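Local structure of A-type ATP synthase subunit F (Archaeoglobus fulgidus, 2I4R) at residues V48-Q61 and I75-G87. The protein is probably a component of the A-type ATP synthase, the membrane complex that makes ATP from ADP using a proton gradient. Numbering follows the deposited sequence.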
loop_
_atom_site.group_PDB
_atom_site.type_symbol
_atom_site.label_atom_id
_atom_site.label_comp_id
_atom_site.label_asym_id
_atom_site.label_seq_id
_atom_site.Cartn_x
_atom_site.Cartn_y
_atom_site.Cartn_z
ATOM N N VAL B 48 -12.708 -10.824 3.697
ATOM C CA VAL B 48 -12.795 -9.418 3.353
ATOM C C VAL B 48 -13.397 -9.239 1.960
ATOM O O VAL B 48 -14.018 -8.223 1.660
ATOM C CB VAL B 48 -11.409 -8.740 3.446
ATOM C CG1 VAL B 48 -10.559 -9.133 2.277
ATOM C CG2 VAL B 48 -11.573 -7.242 3.530
ATOM N N LEU B 49 -13.235 -10.248 1.112
ATOM C CA LEU B 49 -13.775 -10.187 -0.245
ATOM C C LEU B 49 -15.263 -10.485 -0.259
ATOM O O LEU B 49 -15.973 -10.041 -1.156
ATOM C CB LEU B 49 -13.035 -11.163 -1.165
ATOM C CG LEU B 49 -11.610 -10.737 -1.535
ATOM C CD1 LEU B 49 -10.835 -11.906 -2.091
ATOM C CD2 LEU B 49 -11.668 -9.604 -2.528
ATOM N N LYS B 50 -15.739 -11.233 0.731
ATOM C CA LYS B 50 -17.159 -11.555 0.796
ATOM C C LYS B 50 -17.944 -10.337 1.262
ATOM O O LYS B 50 -19.144 -10.234 1.019
ATOM C CB LYS B 50 -17.418 -12.721 1.759
ATOM C CG LYS B 50 -16.955 -14.077 1.259
ATOM C CD LYS B 50 -17.841 -15.197 1.806
ATOM C CE LYS B 50 -17.763 -15.314 3.334
ATOM N NZ LYS B 50 -18.961 -16.003 3.928
ATOM N N ARG B 51 -17.256 -9.412 1.925
ATOM C CA ARG B 51 -17.890 -8.201 2.438
ATOM C C ARG B 51 -18.294 -7.225 1.343
ATOM O O ARG B 51 -17.738 -7.240 0.243
ATOM C CB ARG B 51 -16.964 -7.517 3.447
ATOM C CG ARG B 51 -16.771 -8.349 4.683
ATOM C CD ARG B 51 -15.823 -7.717 5.648
ATOM N NE ARG B 51 -16.129 -6.308 5.854
ATOM C CZ ARG B 51 -15.480 -5.527 6.711
ATOM N NH1 ARG B 51 -14.494 -6.024 7.446
ATOM N NH2 ARG B 51 -15.811 -4.249 6.818
ATOM N N ASP B 52 -19.257 -6.370 1.660
ATOM C CA ASP B 52 -19.774 -5.394 0.703
ATOM C C ASP B 52 -19.511 -3.959 1.161
ATOM O O ASP B 52 -19.813 -3.001 0.440
ATOM C CB ASP B 52 -21.276 -5.577 0.581
ATOM C CG ASP B 52 -21.985 -5.224 1.866
ATOM O OD1 ASP B 52 -21.469 -5.624 2.942
ATOM O OD2 ASP B 52 -23.037 -4.547 1.806
ATOM N N ASP B 53 -18.961 -3.827 2.365
ATOM C CA ASP B 53 -18.685 -2.528 2.971
ATOM C C ASP B 53 -17.213 -2.151 3.030
ATOM O O ASP B 53 -16.866 -1.145 3.651
ATOM C CB ASP B 53 -19.237 -2.510 4.394
ATOM C CG ASP B 53 -18.832 -3.748 5.189
ATOM O OD1 ASP B 53 -17.932 -4.487 4.735
ATOM O OD2 ASP B 53 -19.410 -3.988 6.272
ATOM N N VAL B 54 -16.347 -2.949 2.415
ATOM C CA VAL B 54 -14.930 -2.650 2.446
ATOM C C VAL B 54 -14.527 -1.921 1.191
ATOM O O VAL B 54 -14.902 -2.325 0.095
ATOM C CB VAL B 54 -14.092 -3.904 2.546
ATOM C CG1 VAL B 54 -12.624 -3.525 2.553
ATOM C CG2 VAL B 54 -14.442 -4.660 3.799
ATOM N N GLY B 55 -13.758 -0.846 1.352
ATOM C CA GLY B 55 -13.316 -0.070 0.213
ATOM C C GLY B 55 -11.824 -0.207 -0.005
ATOM O O GLY B 55 -11.349 -0.129 -1.131
ATOM N N VAL B 56 -11.083 -0.419 1.073
ATOM C CA VAL B 56 -9.639 -0.553 0.985
ATOM C C VAL B 56 -9.167 -1.531 2.057
ATOM O O VAL B 56 -9.772 -1.629 3.128
ATOM C CB VAL B 56 -8.925 0.816 1.235
ATOM C CG1 VAL B 56 -7.427 0.670 1.060
ATOM C CG2 VAL B 56 -9.468 1.881 0.298
ATOM N N VAL B 57 -8.095 -2.263 1.768
ATOM C CA VAL B 57 -7.535 -3.187 2.742
ATOM C C VAL B 57 -6.017 -3.148 2.679
ATOM O O VAL B 57 -5.424 -3.367 1.630
ATOM C CB VAL B 57 -8.069 -4.644 2.531
ATOM C CG1 VAL B 57 -8.254 -4.917 1.066
ATOM C CG2 VAL B 57 -7.112 -5.674 3.159
ATOM N N ILE B 58 -5.408 -2.829 3.816
ATOM C CA ILE B 58 -3.951 -2.755 3.954
ATOM C C ILE B 58 -3.400 -4.151 4.228
ATOM O O ILE B 58 -3.981 -4.907 5.007
ATOM C CB ILE B 58 -3.522 -1.878 5.159
ATOM C CG1 ILE B 58 -4.266 -0.542 5.159
ATOM C CG2 ILE B 58 -2.022 -1.660 5.116
ATOM C CD1 ILE B 58 -3.833 0.397 4.076
HETATM N N MSE B 59 -2.272 -4.488 3.618
HETATM C CA MSE B 59 -1.678 -5.798 3.840
HETATM C C MSE B 59 -0.188 -5.841 3.576
HETATM O O MSE B 59 0.360 -4.991 2.879
HETATM C CB MSE B 59 -2.316 -6.835 2.930
HETATM C CG MSE B 59 -3.532 -7.545 3.466
HETATM SE SE MSE B 59 -3.593 -9.271 2.594
HETATM C CE MSE B 59 -3.687 -8.689 0.741
ATOM N N LYS B 60 0.460 -6.856 4.133
ATOM C CA LYS B 60 1.879 -7.046 3.924
ATOM C C LYS B 60 2.015 -7.508 2.480
ATOM O O LYS B 60 1.230 -8.323 2.001
ATOM C CB LYS B 60 2.410 -8.112 4.878
ATOM C CG LYS B 60 2.453 -7.672 6.330
ATOM C CD LYS B 60 3.877 -7.313 6.764
ATOM C CE LYS B 60 4.481 -8.402 7.643
ATOM N NZ LYS B 60 3.687 -8.607 8.903
ATOM N N GLN B 61 3.010 -6.979 1.782
ATOM C CA GLN B 61 3.222 -7.331 0.388
ATOM C C GLN B 61 3.561 -8.806 0.289
ATOM O O GLN B 61 3.463 -9.417 -0.773
ATOM C CB GLN B 61 4.358 -6.485 -0.179
ATOM C CG GLN B 61 4.315 -6.288 -1.682
ATOM C CD GLN B 61 5.170 -5.106 -2.127
ATOM O OE1 GLN B 61 6.389 -5.085 -1.915
ATOM N NE2 GLN B 61 4.532 -4.109 -2.740
ATOM N N ILE B 75 -8.554 -10.941 -6.648
ATOM C CA ILE B 75 -8.255 -9.625 -6.096
ATOM C C ILE B 75 -7.476 -8.807 -7.107
ATOM O O ILE B 75 -7.296 -7.602 -6.939
ATOM C CB ILE B 75 -7.445 -9.724 -4.782
ATOM C CG1 ILE B 75 -5.994 -10.080 -5.070
ATOM C CG2 ILE B 75 -8.042 -10.799 -3.887
ATOM C CD1 ILE B 75 -5.132 -10.047 -3.837
ATOM N N ASP B 76 -7.010 -9.482 -8.156
ATOM C CA ASP B 76 -6.267 -8.834 -9.231
ATOM C C ASP B 76 -7.208 -7.809 -9.850
ATOM O O ASP B 76 -6.846 -6.636 -10.024
ATOM C CB ASP B 76 -5.843 -9.870 -10.278
ATOM C CG ASP B 76 -5.452 -9.239 -11.607
ATOM O OD1 ASP B 76 -6.347 -8.723 -12.323
ATOM O OD2 ASP B 76 -4.246 -9.259 -11.938
ATOM N N GLU B 77 -8.418 -8.266 -10.179
ATOM C CA GLU B 77 -9.437 -7.396 -10.751
ATOM C C GLU B 77 -9.450 -6.133 -9.888
ATOM O O GLU B 77 -9.255 -5.019 -10.386
ATOM C CB GLU B 77 -10.796 -8.087 -10.705
ATOM N N LYS B 78 -9.659 -6.335 -8.587
ATOM C CA LYS B 78 -9.680 -5.260 -7.601
ATOM C C LYS B 78 -10.598 -4.093 -7.965
ATOM O O LYS B 78 -10.171 -2.934 -7.956
ATOM C CB LYS B 78 -8.256 -4.733 -7.366
ATOM C CG LYS B 78 -8.142 -3.745 -6.207
ATOM C CD LYS B 78 -6.825 -2.967 -6.213
ATOM C CE LYS B 78 -5.618 -3.820 -5.822
ATOM N NZ LYS B 78 -5.306 -4.897 -6.803
ATOM N N VAL B 79 -11.850 -4.394 -8.301
ATOM C CA VAL B 79 -12.800 -3.332 -8.620
ATOM C C VAL B 79 -12.940 -2.585 -7.298
ATOM O O VAL B 79 -12.757 -1.366 -7.218
ATOM C CB VAL B 79 -14.144 -3.925 -9.044
ATOM N N GLU B 80 -13.238 -3.356 -6.258
ATOM C CA GLU B 80 -13.398 -2.865 -4.900
ATOM C C GLU B 80 -13.399 -4.135 -4.057
ATOM O O GLU B 80 -14.023 -5.127 -4.427
ATOM C CB GLU B 80 -14.726 -2.115 -4.749
ATOM N N PRO B 81 -12.680 -4.140 -2.927
ATOM C CA PRO B 81 -11.870 -3.051 -2.380
ATOM C C PRO B 81 -10.519 -2.907 -3.071
ATOM O O PRO B 81 -10.015 -3.838 -3.688
ATOM C CB PRO B 81 -11.700 -3.463 -0.931
ATOM C CG PRO B 81 -11.520 -4.947 -1.076
ATOM C CD PRO B 81 -12.635 -5.314 -2.037
ATOM N N THR B 82 -9.938 -1.724 -2.956
ATOM C CA THR B 82 -8.634 -1.458 -3.525
ATOM C C THR B 82 -7.626 -1.987 -2.518
ATOM O O THR B 82 -7.608 -1.552 -1.367
ATOM C CB THR B 82 -8.409 0.058 -3.703
ATOM O OG1 THR B 82 -9.348 0.568 -4.657
ATOM C CG2 THR B 82 -6.993 0.348 -4.170
ATOM N N PHE B 83 -6.803 -2.943 -2.933
ATOM C CA PHE B 83 -5.798 -3.476 -2.032
ATOM C C PHE B 83 -4.586 -2.564 -1.986
ATOM O O PHE B 83 -4.179 -2.004 -3.003
ATOM C CB PHE B 83 -5.384 -4.887 -2.447
ATOM C CG PHE B 83 -6.345 -5.938 -1.998
ATOM C CD1 PHE B 83 -7.601 -6.052 -2.592
ATOM C CD2 PHE B 83 -6.037 -6.763 -0.922
ATOM C CE1 PHE B 83 -8.544 -6.970 -2.114
ATOM C CE2 PHE B 83 -6.970 -7.686 -0.433
ATOM C CZ PHE B 83 -8.228 -7.787 -1.032
ATOM N N VAL B 84 -4.038 -2.400 -0.787
ATOM C CA VAL B 84 -2.863 -1.566 -0.561
ATOM C C VAL B 84 -1.845 -2.501 0.094
ATOM O O VAL B 84 -2.103 -3.051 1.165
ATOM C CB VAL B 84 -3.223 -0.384 0.382
ATOM C CG1 VAL B 84 -2.028 0.508 0.620
ATOM C CG2 VAL B 84 -4.340 0.418 -0.219
ATOM N N SER B 85 -0.696 -2.702 -0.543
ATOM C CA SER B 85 0.289 -3.624 0.018
ATOM C C SER B 85 1.556 -2.985 0.549
ATOM O O SER B 85 2.324 -2.369 -0.191
ATOM C CB SER B 85 0.662 -4.687 -1.012
ATOM O OG SER B 85 1.439 -4.110 -2.041
ATOM N N VAL B 86 1.766 -3.168 1.845
ATOM C CA VAL B 86 2.921 -2.632 2.536
ATOM C C VAL B 86 4.175 -3.379 2.101
ATOM O O VAL B 86 4.436 -4.496 2.550
ATOM C CB VAL B 86 2.745 -2.750 4.076
ATOM C CG1 VAL B 86 3.958 -2.197 4.786
ATOM C CG2 VAL B 86 1.502 -1.997 4.515
ATOM N N GLY B 87 4.937 -2.736 1.220
ATOM C CA GLY B 87 6.170 -3.294 0.690
ATOM C C GLY B 87 7.022 -4.096 1.655
ATOM O O GLY B 87 7.627 -5.096 1.200
#
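V57 sets a methyl group squarely over the ring of F83. V57 CG1 lies 3.4 Å from the centroid of the F83 ring, 11° off the ring normal, a CH-pi contact. The V57 torsion places CG1 between the backbone N and the carbonyl carbon (chi1 35°), which carries it over the ring centre. The opposite face of F83 is met by I75 CB, offset toward the rim. Two more groups come in at the ring edge, near its plane. L49 CD2 is 4.1 Å from F83 CE1, and the selenomethionine M59 brings its CE to 3.5 Å from F83 CD2. M59 reaches there because its chain bends at chi3 (-59°). L49 also crosses I75 at about a right angle, with CD1 3.5 Å from I75 CG2. P81, after a cis peptide bond, extends this apolar layer. P81 CB packs 3.6 Å from V54 CG1. A leucine in place of F83 has no flat face to lie under V57 CG1, and would probably leave M59 CE and L49 CD2 less closely packed.

On the other side of the sheet, V56 CG1 meets V84 CG2 at 3.4 Å. I58 lies alongside V84, both pointing the same way, and I58 CG2 touches V86 CG2.

Strands 54-60 and 82-86 are parallel neighbours of a beta-alpha-beta unit, connected through helix 69-77. Six backbone hydrogen bonds join the two segments, from T82 N to G55 O through to Q61 N to V86 O. Strand 11-16 flanks 54-60 on its other edge. Beyond 82-86, an antiparallel strand of the second subunit continues the sheet. The chemistry thus divides the work: backbone polar groups fix the strand register, while apolar side chains join the sheet to the ends of helices 38-50 and 69-77.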